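Hypothetical protein BA_2335 (Bacillus anthracis, PDB 4H4N) is of unknown function, a small all-beta protein whose chain folds into two facing antiparallel sheets without any helix. Local coordinates at residues A[20-25]-A[31-36]. Residues are numbered along the deposited sequence; the frame is centred on the assembly and turned at random. Where two conformers were deposited one is given.
Sequences KVTFFG and ITNVSI. With SO4 (sulfate ion), chain F.
Val-21 and Val-34 form a hydrogen-bonded antiparallel pair through Val-21 N to Val-34 O and Val-34 N to Val-21 O, continued toward the hairpin's connection by Phe-23 N to Thr-32 O (N-H...O 171°) and Ile-31 N to Phe-23 O, with a CA-H...O contact from Asn-33 CA to Val-21 O between them, and the N-to-C directions of the two short segments differ by 160°.

On the face carrying Val-21, Phe-23, Thr-32 and Val-34, Val-34 CG2 touches both Val-21 and Phe-23. Rotation about its CA-CB bond leaves CG2 staggered between N and C, with CG1 anti to the carbonyl carbon (chi1 -59°), which turns CG2 toward Val-21 CB at 3.7 Å and the edge of the Phe-23 ring at CE2, 4.0 Å. Thr-32 lies alongside Phe-23, its CG2 near CD2. The ring also packs edge-to-face with Tyr-54, while Val-34 touches Ile-48 of the other sheet. Separately, at the hairpin end, Ile-31 CD1 rests against the backbone at Phe-24 C, 3.5 Å away.

The other face is polar: Thr-22 and Asn-33 point the same way, with OG1 and OD1 3.1 Å apart. In one of its two conformers, Lys-20 extends its chain so that NZ hydrogen-bonds sulfate O2 at 2.6 Å; Arg-62 binds the same ion, probably acquired during crystallisation.

The chemistry is thus two-sided: the hairpin 17-24/30-38 presents apolar groups toward the facing sheet, whereas on the polar face Lys-20, with Arg-62 of the neighbouring strand 56-63, may make the surface attractive to anions.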
loop_
_atom_site.group_PDB
_atom_site.type_symbol
_atom_site.label_atom_id
_atom_site.label_comp_id
_atom_site.label_asym_id
_atom_site.label_seq_id
_atom_site.Cartn_x
_atom_site.Cartn_y
_atom_site.Cartn_z
ATOM N N LYS A 20 2.975 2.352 -0.914
ATOM C CA LYS A 20 3.612 1.045 -1.027
ATOM C C LYS A 20 3.305 0.257 0.234
ATOM O O LYS A 20 3.688 0.685 1.318
ATOM C CB LYS A 20 5.120 1.207 -1.200
ATOM C CG LYS A 20 5.534 2.007 -2.440
ATOM C CD LYS A 20 7.056 2.012 -2.621
ATOM C CE LYS A 20 7.493 2.657 -3.924
ATOM N NZ LYS A 20 8.937 2.399 -4.203
ATOM N N VAL A 21 2.650 -0.891 0.083
ATOM C CA VAL A 21 2.249 -1.735 1.191
ATOM C C VAL A 21 3.135 -2.980 1.166
ATOM O O VAL A 21 3.186 -3.681 0.164
ATOM C CB VAL A 21 0.768 -2.148 1.067
ATOM C CG1 VAL A 21 0.338 -2.978 2.265
ATOM C CG2 VAL A 21 -0.133 -0.918 0.892
ATOM N N THR A 22 3.846 -3.226 2.258
ATOM C CA THR A 22 4.692 -4.397 2.390
ATOM C C THR A 22 4.070 -5.354 3.387
ATOM O O THR A 22 3.720 -4.965 4.495
ATOM C CB THR A 22 6.100 -3.998 2.860
ATOM O OG1 THR A 22 6.658 -3.051 1.951
ATOM C CG2 THR A 22 7.002 -5.209 2.919
ATOM N N PHE A 23 3.933 -6.609 2.980
ATOM C CA PHE A 23 3.414 -7.675 3.827
ATOM C C PHE A 23 4.575 -8.473 4.390
ATOM O O PHE A 23 5.504 -8.829 3.658
ATOM C CB PHE A 23 2.504 -8.603 3.005
ATOM C CG PHE A 23 1.227 -7.934 2.556
ATOM C CD1 PHE A 23 0.138 -7.871 3.397
ATOM C CD2 PHE A 23 1.110 -7.357 1.314
ATOM C CE1 PHE A 23 -1.051 -7.260 3.001
ATOM C CE2 PHE A 23 -0.070 -6.737 0.917
ATOM C CZ PHE A 23 -1.143 -6.695 1.764
ATOM N N PHE A 24 4.510 -8.761 5.685
ATOM C CA PHE A 24 5.561 -9.445 6.426
ATOM C C PHE A 24 5.042 -10.715 7.054
ATOM O O PHE A 24 3.873 -10.822 7.412
ATOM C CB PHE A 24 6.089 -8.547 7.564
ATOM C CG PHE A 24 6.775 -7.290 7.098
ATOM C CD1 PHE A 24 8.134 -7.258 6.834
ATOM C CD2 PHE A 24 6.051 -6.120 6.894
ATOM C CE1 PHE A 24 8.748 -6.101 6.404
ATOM C CE2 PHE A 24 6.678 -4.966 6.472
ATOM C CZ PHE A 24 8.029 -4.954 6.245
ATOM N N GLY A 25 5.950 -11.674 7.233
ATOM C CA GLY A 25 5.641 -12.925 7.893
ATOM C C GLY A 25 6.131 -12.971 9.331
ATOM O O GLY A 25 6.553 -11.972 9.910
ATOM N N ILE A 31 7.133 -10.780 2.506
ATOM C CA ILE A 31 6.417 -11.744 1.680
ATOM C C ILE A 31 6.230 -11.159 0.279
ATOM O O ILE A 31 6.601 -11.780 -0.708
ATOM C CB ILE A 31 5.065 -12.119 2.285
ATOM C CG1 ILE A 31 5.236 -12.686 3.696
ATOM C CG2 ILE A 31 4.333 -13.115 1.406
ATOM C CD1 ILE A 31 3.943 -12.754 4.463
ATOM N N THR A 32 5.626 -9.977 0.197
ATOM C CA THR A 32 5.431 -9.298 -1.074
ATOM C C THR A 32 5.101 -7.852 -0.802
ATOM O O THR A 32 4.959 -7.424 0.340
ATOM C CB THR A 32 4.333 -9.945 -1.935
ATOM O OG1 THR A 32 4.475 -9.535 -3.295
ATOM C CG2 THR A 32 2.945 -9.627 -1.449
ATOM N N ASN A 33 5.007 -7.105 -1.888
ATOM C CA ASN A 33 4.670 -5.719 -1.874
ATOM C C ASN A 33 3.568 -5.462 -2.881
ATOM O O ASN A 33 3.513 -6.104 -3.926
ATOM C CB ASN A 33 5.898 -4.942 -2.344
ATOM C CG ASN A 33 7.140 -5.285 -1.558
ATOM O OD1 ASN A 33 7.353 -4.755 -0.492
ATOM N ND2 ASN A 33 7.972 -6.169 -2.090
ATOM N N VAL A 34 2.697 -4.513 -2.564
ATOM C CA VAL A 34 1.726 -4.013 -3.513
ATOM C C VAL A 34 1.782 -2.486 -3.464
ATOM O O VAL A 34 2.306 -1.908 -2.504
ATOM C CB VAL A 34 0.304 -4.538 -3.265
ATOM C CG1 VAL A 34 0.274 -6.068 -3.328
ATOM C CG2 VAL A 34 -0.241 -4.059 -1.996
ATOM N N SER A 35 1.267 -1.823 -4.474
ATOM C CA SER A 35 1.290 -0.386 -4.477
ATOM C C SER A 35 0.080 0.181 -5.170
ATOM O O SER A 35 -0.585 -0.483 -5.967
ATOM C CB SER A 35 2.579 0.123 -5.086
ATOM O OG SER A 35 2.694 -0.278 -6.443
ATOM N N ILE A 36 -0.222 1.420 -4.819
ATOM C CA ILE A 36 -1.411 2.121 -5.261
ATOM C C ILE A 36 -1.040 3.560 -5.580
ATOM O O ILE A 36 -0.447 4.237 -4.741
ATOM C CB ILE A 36 -2.513 2.135 -4.175
ATOM C CG1 ILE A 36 -2.760 0.735 -3.576
ATOM C CG2 ILE A 36 -3.777 2.769 -4.746
ATOM C CD1 ILE A 36 -3.574 0.780 -2.290
HETATM S S SO4 F . 12.120 1.705 -1.978
HETATM O O1 SO4 F . 12.802 2.844 -2.580
HETATM O O2 SO4 F . 10.842 1.522 -2.655
HETATM O O3 SO4 F . 11.901 1.928 -0.553
HETATM O O4 SO4 F . 12.941 0.511 -2.157
#